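Local structure of putative enzyme related to aldose 1-epimerase (Salmonella typhimurium, 2HTA) at residues T175-I187 / Y275-T287. The protein probably interconverts the alpha and beta anomers of glucose 6-phosphate, and perhaps of related hexose 6-phosphates, as a monomeric mutarotase. Numbering follows the deposited sequence.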
ATOM      1  N   THR A 175      -8.767   6.047 -11.717  1.00 22.31           N
ATOM      2  CA  THR A 175      -8.390   6.533 -10.402  1.00 20.96           C
ATOM      3  C   THR A 175      -7.652   5.383  -9.700  1.00 20.28           C
ATOM      4  O   THR A 175      -7.806   4.197 -10.051  1.00 20.06           O
ATOM      5  CB  THR A 175      -9.591   7.027  -9.576  1.00 21.96           C
ATOM      6  OG1 THR A 175     -10.532   5.964  -9.427  1.00 23.27           O
ATOM      7  CG2 THR A 175     -10.315   8.286 -10.286  1.00 20.97           C
ATOM      8  N   SER A 176      -6.762   5.733  -8.776  1.00 18.63           N
ATOM      9  CA  SER A 176      -5.854   4.731  -8.217  1.00 17.89           C
ATOM     10  C   SER A 176      -5.347   5.194  -6.850  1.00 17.17           C
ATOM     11  O   SER A 176      -5.547   6.372  -6.476  1.00 17.47           O
ATOM     12  CB  SER A 176      -4.671   4.469  -9.130  1.00 18.30           C
ATOM     13  OG  SER A 176      -4.007   5.682  -9.474  1.00 20.11           O
ATOM     14  N   ALA A 177      -4.674   4.282  -6.143  1.00 18.02           N
ATOM     15  CA  ALA A 177      -4.057   4.575  -4.843  1.00 19.18           C
ATOM     16  C   ALA A 177      -2.931   3.581  -4.519  1.00 19.91           C
ATOM     17  O   ALA A 177      -2.951   2.407  -4.998  1.00 21.08           O
ATOM     18  CB  ALA A 177      -5.113   4.470  -3.706  1.00 18.66           C
ATOM     19  N   LEU A 178      -1.955   4.031  -3.705  1.00 19.13           N
ATOM     20  CA  LEU A 178      -1.074   3.082  -3.041  1.00 18.14           C
ATOM     21  C   LEU A 178      -1.557   3.140  -1.582  1.00 17.70           C
ATOM     22  O   LEU A 178      -1.430   4.163  -0.910  1.00 16.65           O
ATOM     23  CB  LEU A 178       0.406   3.523  -3.213  1.00 19.35           C
ATOM     24  CG  LEU A 178       0.837   3.749  -4.649  1.00 18.02           C
ATOM     25  CD1 LEU A 178       2.309   4.277  -4.748  1.00 17.41           C
ATOM     26  CD2 LEU A 178       0.720   2.391  -5.437  1.00 17.43           C
ATOM     27  N   HIS A 179      -2.229   2.072  -1.153  1.00 18.49           N
ATOM     28  CA  HIS A 179      -3.084   2.088   0.043  1.00 18.39           C
ATOM     29  C   HIS A 179      -2.264   1.663   1.279  1.00 19.09           C
ATOM     30  O   HIS A 179      -2.652   0.751   2.000  1.00 19.24           O
ATOM     31  CB  HIS A 179      -4.214   1.066  -0.184  1.00 20.17           C
ATOM     32  CG  HIS A 179      -5.359   1.143   0.774  1.00 20.64           C
ATOM     33  ND1 HIS A 179      -5.205   0.997   2.128  1.00 23.87           N
ATOM     34  CD2 HIS A 179      -6.710   1.224   0.560  1.00 23.24           C
ATOM     35  CE1 HIS A 179      -6.386   1.045   2.729  1.00 21.21           C
ATOM     36  NE2 HIS A 179      -7.314   1.144   1.796  1.00 23.05           N
ATOM     37  N   SER A 180      -1.134   2.319   1.533  1.00 19.06           N
ATOM     38  CA  SER A 180      -0.203   1.811   2.563  1.00 18.07           C
ATOM     39  C   SER A 180      -0.701   1.754   4.012  1.00 17.46           C
ATOM     40  O   SER A 180      -1.299   2.712   4.497  1.00 18.28           O
ATOM     41  CB  SER A 180       1.068   2.684   2.532  1.00 18.13           C
ATOM     42  OG  SER A 180       1.405   2.891   1.188  1.00 17.46           O
ATOM     43  N   TYR A 181      -0.418   0.624   4.679  1.00 16.48           N
ATOM     44  CA  TYR A 181      -0.681   0.376   6.108  1.00 15.78           C
ATOM     45  C   TYR A 181       0.656   0.481   6.877  1.00 17.07           C
ATOM     46  O   TYR A 181       1.520  -0.358   6.694  1.00 17.49           O
ATOM     47  CB  TYR A 181      -1.130  -1.063   6.317  1.00 14.68           C
ATOM     48  CG  TYR A 181      -2.531  -1.338   5.809  1.00 16.61           C
ATOM     49  CD1 TYR A 181      -2.800  -1.439   4.419  1.00 18.48           C
ATOM     50  CD2 TYR A 181      -3.555  -1.560   6.688  1.00 18.17           C
ATOM     51  CE1 TYR A 181      -4.091  -1.762   3.912  1.00 17.08           C
ATOM     52  CE2 TYR A 181      -4.899  -1.858   6.193  1.00 15.90           C
ATOM     53  CZ  TYR A 181      -5.129  -1.939   4.831  1.00 18.69           C
ATOM     54  OH  TYR A 181      -6.409  -2.233   4.355  1.00 21.22           O
ATOM     55  N   PHE A 182       0.733   1.436   7.774  1.00 18.24           N
ATOM     56  CA  PHE A 182       1.930   1.720   8.542  1.00 19.88           C
ATOM     57  C   PHE A 182       1.724   1.215   9.947  1.00 20.91           C
ATOM     58  O   PHE A 182       0.699   1.461  10.572  1.00 20.93           O
ATOM     59  CB  PHE A 182       2.210   3.221   8.505  1.00 19.06           C
ATOM     60  CG  PHE A 182       2.569   3.696   7.145  1.00 18.30           C
ATOM     61  CD1 PHE A 182       1.646   4.397   6.360  1.00 20.17           C
ATOM     62  CD2 PHE A 182       3.797   3.344   6.589  1.00 17.60           C
ATOM     63  CE1 PHE A 182       1.967   4.772   5.052  1.00 20.36           C
ATOM     64  CE2 PHE A 182       4.155   3.745   5.281  1.00 20.06           C
ATOM     65  CZ  PHE A 182       3.228   4.455   4.510  1.00 18.74           C
ATOM     66  N   ASN A 183       2.728   0.477  10.397  1.00 21.18           N
ATOM     67  CA  ASN A 183       2.802  -0.110  11.736  1.00 22.02           C
ATOM     68  C   ASN A 183       3.042   1.012  12.738  1.00 22.01           C
ATOM     69  O   ASN A 183       3.965   1.813  12.595  1.00 22.47           O
ATOM     70  CB  ASN A 183       3.942  -1.142  11.714  1.00 21.07           C
ATOM     71  CG  ASN A 183       4.036  -1.985  12.984  1.00 25.94           C
ATOM     72  OD1 ASN A 183       3.025  -2.367  13.566  1.00 24.93           O
ATOM     73  ND2 ASN A 183       5.285  -2.301  13.407  1.00 26.23           N
ATOM     74  N   VAL A 184       2.141   1.112  13.704  1.00 20.73           N
ATOM     75  CA  VAL A 184       2.239   2.113  14.779  1.00 21.52           C
ATOM     76  C   VAL A 184       2.144   1.431  16.139  1.00 21.67           C
ATOM     77  O   VAL A 184       1.563   0.342  16.255  1.00 21.44           O
ATOM     78  CB  VAL A 184       1.199   3.277  14.687  1.00 20.05           C
ATOM     79  CG1 VAL A 184       1.389   4.043  13.384  1.00 20.27           C
ATOM     80  CG2 VAL A 184      -0.241   2.780  14.804  1.00 17.21           C
ATOM     81  N   GLY A 185       2.706   2.068  17.165  1.00 23.45           N
ATOM     82  CA  GLY A 185       2.622   1.465  18.525  1.00 24.67           C
ATOM     83  C   GLY A 185       1.225   1.440  19.089  1.00 25.92           C
ATOM     84  O   GLY A 185       0.765   0.410  19.636  1.00 24.95           O
ATOM     85  N   ASP A 186       0.543   2.570  18.969  1.00 25.55           N
ATOM     86  CA  ASP A 186      -0.818   2.693  19.461  1.00 26.51           C
ATOM     87  C   ASP A 186      -1.564   3.791  18.742  1.00 25.40           C
ATOM     88  O   ASP A 186      -1.244   4.980  18.883  1.00 25.76           O
ATOM     89  CB  ASP A 186      -0.729   3.065  20.937  1.00 28.62           C
ATOM     90  CG  ASP A 186      -2.076   3.110  21.634  1.00 31.10           C
ATOM     91  OD1 ASP A 186      -3.145   3.143  20.998  1.00 33.13           O
ATOM     92  OD2 ASP A 186      -2.036   3.090  22.873  1.00 40.45           O
ATOM     93  N   ILE A 187      -2.629   3.424  18.050  1.00 25.88           N
ATOM     94  CA  ILE A 187      -3.331   4.401  17.220  1.00 25.74           C
ATOM     95  C   ILE A 187      -3.857   5.598  18.044  1.00 26.67           C
ATOM     96  O   ILE A 187      -3.985   6.722  17.546  1.00 25.13           O
ATOM     97  CB  ILE A 187      -4.497   3.719  16.478  1.00 26.60           C
ATOM     98  CG1 ILE A 187      -5.210   4.697  15.542  1.00 24.83           C
ATOM     99  CG2 ILE A 187      -5.475   3.122  17.475  1.00 27.93           C
ATOM    100  CD1 ILE A 187      -4.389   5.141  14.309  1.00 21.02           C
ATOM    101  N   TYR A 275      -6.835  -2.672  14.411  1.00 24.75           N
ATOM    102  CA  TYR A 275      -6.877  -1.208  14.254  1.00 25.02           C
ATOM    103  C   TYR A 275      -5.962  -0.472  15.224  1.00 25.05           C
ATOM    104  O   TYR A 275      -5.556   0.637  14.944  1.00 25.51           O
ATOM    105  CB  TYR A 275      -8.296  -0.677  14.410  1.00 24.90           C
ATOM    106  CG  TYR A 275      -8.721  -0.621  15.893  1.00 27.54           C
ATOM    107  CD1 TYR A 275      -8.694   0.597  16.610  1.00 26.47           C
ATOM    108  CD2 TYR A 275      -9.074  -1.784  16.575  1.00 25.52           C
ATOM    109  CE1 TYR A 275      -9.039   0.656  17.957  1.00 28.22           C
ATOM    110  CE2 TYR A 275      -9.416  -1.736  17.915  1.00 28.55           C
ATOM    111  CZ  TYR A 275      -9.406  -0.514  18.590  1.00 28.03           C
ATOM    112  OH  TYR A 275      -9.766  -0.500  19.926  1.00 30.68           O
ATOM    113  N   LYS A 276      -5.623  -1.095  16.351  1.00 24.99           N
ATOM    114  CA  LYS A 276      -4.727  -0.514  17.326  1.00 25.32           C
ATOM    115  C   LYS A 276      -3.308  -0.216  16.808  1.00 24.61           C
ATOM    116  O   LYS A 276      -2.672   0.685  17.314  1.00 24.64           O
ATOM    117  CB  LYS A 276      -4.609  -1.421  18.552  1.00 25.84           C
ATOM    118  CG  LYS A 276      -5.899  -1.322  19.379  1.00 27.33           C
ATOM    119  CD  LYS A 276      -5.837  -2.150  20.642  1.00 33.37           C
ATOM    120  CE  LYS A 276      -7.053  -1.828  21.521  1.00 38.78           C
ATOM    121  NZ  LYS A 276      -6.949  -2.441  22.897  1.00 40.91           N
ATOM    122  N   THR A 277      -2.813  -1.018  15.863  1.00 22.50           N
ATOM    123  CA  THR A 277      -1.407  -0.934  15.498  1.00 21.50           C
ATOM    124  C   THR A 277      -1.135  -0.560  14.034  1.00 21.78           C
ATOM    125  O   THR A 277      -0.011  -0.761  13.525  1.00 20.59           O
ATOM    126  CB  THR A 277      -0.644  -2.211  15.879  1.00 22.06           C
ATOM    127  OG1 THR A 277      -1.336  -3.356  15.352  1.00 22.87           O
ATOM    128  CG2 THR A 277      -0.579  -2.304  17.428  1.00 23.26           C
ATOM    129  N   PHE A 278      -2.128   0.052  13.383  1.00 21.06           N
ATOM    130  CA  PHE A 278      -1.845   0.676  12.087  1.00 21.04           C
ATOM    131  C   PHE A 278      -2.597   1.960  11.843  1.00 20.89           C
ATOM    132  O   PHE A 278      -3.662   2.217  12.456  1.00 21.26           O
ATOM    133  CB  PHE A 278      -2.046  -0.323  10.932  1.00 20.46           C
ATOM    134  CG  PHE A 278      -3.503  -0.524  10.528  1.00 22.27           C
ATOM    135  CD1 PHE A 278      -4.124   0.317   9.589  1.00 21.36           C
ATOM    136  CD2 PHE A 278      -4.247  -1.568  11.093  1.00 21.85           C
ATOM    137  CE1 PHE A 278      -5.464   0.129   9.228  1.00 22.21           C
ATOM    138  CE2 PHE A 278      -5.597  -1.777  10.710  1.00 20.91           C
ATOM    139  CZ  PHE A 278      -6.179  -0.940   9.778  1.00 22.14           C
ATOM    140  N   VAL A 279      -2.052   2.767  10.927  1.00 20.17           N
ATOM    141  CA  VAL A 279      -2.798   3.866  10.326  1.00 20.35           C
ATOM    142  C   VAL A 279      -2.488   3.778   8.834  1.00 20.43           C
ATOM    143  O   VAL A 279      -1.343   3.473   8.454  1.00 19.27           O
ATOM    144  CB  VAL A 279      -2.400   5.257  10.901  1.00 19.35           C
ATOM    145  CG1 VAL A 279      -0.928   5.642  10.580  1.00 20.94           C
ATOM    146  CG2 VAL A 279      -3.297   6.369  10.432  1.00 18.15           C
ATOM    147  N   CYS A 280      -3.511   4.013   8.011  1.00 19.63           N
ATOM    148  CA  CYS A 280      -3.280   4.119   6.573  1.00 19.96           C
ATOM    149  C   CYS A 280      -3.068   5.530   6.140  1.00 18.89           C
ATOM    150  O   CYS A 280      -3.897   6.403   6.436  1.00 19.89           O
ATOM    151  CB  CYS A 280      -4.425   3.490   5.754  1.00 18.67           C
ATOM    152  SG  CYS A 280      -4.459   1.711   5.888  1.00 20.39           S
ATOM    153  N   VAL A 281      -1.962   5.757   5.413  1.00 17.42           N
ATOM    154  CA  VAL A 281      -1.696   7.060   4.796  1.00 18.83           C
ATOM    155  C   VAL A 281      -1.391   6.740   3.326  1.00 19.46           C
ATOM    156  O   VAL A 281      -0.308   6.197   2.977  1.00 18.73           O
ATOM    157  CB  VAL A 281      -0.508   7.861   5.497  1.00 19.74           C
ATOM    158  CG1 VAL A 281      -0.129   9.164   4.697  1.00 18.64           C
ATOM    159  CG2 VAL A 281      -0.790   8.143   7.018  1.00 17.00           C
ATOM    160  N   GLU A 282      -2.374   7.043   2.469  1.00 18.22           N
ATOM    161  CA  GLU A 282      -2.437   6.508   1.112  1.00 17.51           C
ATOM    162  C   GLU A 282      -2.114   7.599   0.105  1.00 17.29           C
ATOM    163  O   GLU A 282      -2.592   8.729   0.258  1.00 18.18           O
ATOM    164  CB  GLU A 282      -3.873   6.016   0.856  1.00 18.13           C
ATOM    165  CG  GLU A 282      -4.359   5.097   1.977  1.00 17.67           C
ATOM    166  CD  GLU A 282      -5.804   4.672   1.781  1.00 22.15           C
ATOM    167  OE1 GLU A 282      -6.294   4.697   0.645  1.00 25.54           O
ATOM    168  OE2 GLU A 282      -6.422   4.259   2.776  1.00 23.01           O
ATOM    169  N   THR A 283      -1.359   7.258  -0.925  1.00 17.80           N
ATOM    170  CA  THR A 283      -1.125   8.175  -2.071  1.00 16.83           C
ATOM    171  C   THR A 283      -2.216   7.923  -3.070  1.00 18.76           C
ATOM    172  O   THR A 283      -2.379   6.786  -3.549  1.00 16.77           O
ATOM    173  CB  THR A 283       0.218   7.901  -2.755  1.00 17.99           C
ATOM    174  OG1 THR A 283       1.264   7.998  -1.778  1.00 16.31           O
ATOM    175  CG2 THR A 283       0.472   8.937  -3.819  1.00 16.91           C
ATOM    176  N   VAL A 284      -2.946   8.969  -3.425  1.00 18.66           N
ATOM    177  CA  VAL A 284      -4.255   8.758  -4.089  1.00 17.55           C
ATOM    178  C   VAL A 284      -4.460   9.666  -5.290  1.00 17.59           C
ATOM    179  O   VAL A 284      -4.049  10.814  -5.276  1.00 18.91           O
ATOM    180  CB  VAL A 284      -5.417   8.923  -3.052  1.00 19.06           C
ATOM    181  CG1 VAL A 284      -6.833   8.875  -3.715  1.00 19.17           C
ATOM    182  CG2 VAL A 284      -5.336   7.847  -1.917  1.00 17.90           C
ATOM    183  N   TYR A 285      -5.123   9.161  -6.336  1.00 18.41           N
ATOM    184  CA  TYR A 285      -5.520  10.017  -7.442  1.00 18.41           C
ATOM    185  C   TYR A 285      -7.009   9.701  -7.625  1.00 19.41           C
ATOM    186  O   TYR A 285      -7.329   8.766  -8.311  1.00 19.42           O
ATOM    187  CB  TYR A 285      -4.723   9.680  -8.683  1.00 18.34           C
ATOM    188  CG  TYR A 285      -4.683  10.858  -9.653  1.00 18.12           C
ATOM    189  CD1 TYR A 285      -3.492  11.560  -9.893  1.00 18.56           C
ATOM    190  CD2 TYR A 285      -5.861  11.325 -10.255  1.00 16.72           C
ATOM    191  CE1 TYR A 285      -3.425  12.697 -10.769  1.00 18.91           C
ATOM    192  CE2 TYR A 285      -5.814  12.468 -11.156  1.00 21.63           C
ATOM    193  CZ  TYR A 285      -4.604  13.119 -11.418  1.00 23.52           C
ATOM    194  OH  TYR A 285      -4.545  14.202 -12.298  1.00 23.48           O
ATOM    195  N   ALA A 286      -7.876  10.399  -6.885  1.00 22.43           N
ATOM    196  CA  ALA A 286      -9.326  10.002  -6.833  1.00 23.08           C
ATOM    197  C   ALA A 286     -10.304  11.159  -7.251  1.00 22.39           C
ATOM    198  O   ALA A 286     -11.352  10.906  -7.878  1.00 24.14           O
ATOM    199  CB  ALA A 286      -9.719   9.467  -5.482  1.00 22.46           C
ATOM    200  N   THR A 287     -10.019  12.385  -6.852  1.00 20.89           N
ATOM    201  CA  THR A 287     -11.005  13.456  -7.033  1.00 20.81           C
ATOM    202  C   THR A 287     -11.127  13.961  -8.501  1.00 21.82           C
ATOM    203  O   THR A 287     -12.023  14.777  -8.813  1.00 21.86           O
ATOM    204  CB  THR A 287     -10.767  14.644  -6.052  1.00 20.46           C
ATOM    205  OG1 THR A 287      -9.433  15.105  -6.215  1.00 20.11           O
ATOM    206  CG2 THR A 287     -10.875  14.238  -4.634  1.00 21.58           C
TER
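The backbone pairs of S176 with Y285 and L178 with T283 exchange two hydrogen bonds each, a nearly straight one running from Y285 N to S176 O (2.8 Å, 173°). They belong to an antiparallel ladder between two strands of the galactose mutarotase beta-sandwich fold, an example of a strand break that coincides with a probable active site. At H179, the centre of an inverse gamma turn, the pairing lapses; it resumes where V281 N reaches S180 O at 3.2 Å, and F182 and V279 bond in both directions.

H179 and E282, the probable catalytic pair, face each other here, H179 at the break and E282 on the unbroken strand 278-286. The imidazole, swung anti to its own backbone N (chi1 -167°), lies alongside the extended glutamate, ring and carboxylate stacked with planes 22° apart. E282 OE2 sits over the ring face near its rim, 3.2 Å from H179 CE1 and poorly angled for a hydrogen bond to NE2. R89 and R114, substrate-binding by similarity, lie nearby; R89 NH1 hydrogen-bonds Y181 OH.

On the sheet face away from Y181 and C280, F182 turns its edge to V281 O, while past strand 181-183 I187 CD1 packs back on V279 CB (3.9 Å). Beside the catalytic pair, C280 SG stands over the centre of the Y181 ring, 3.5 Å from its centroid.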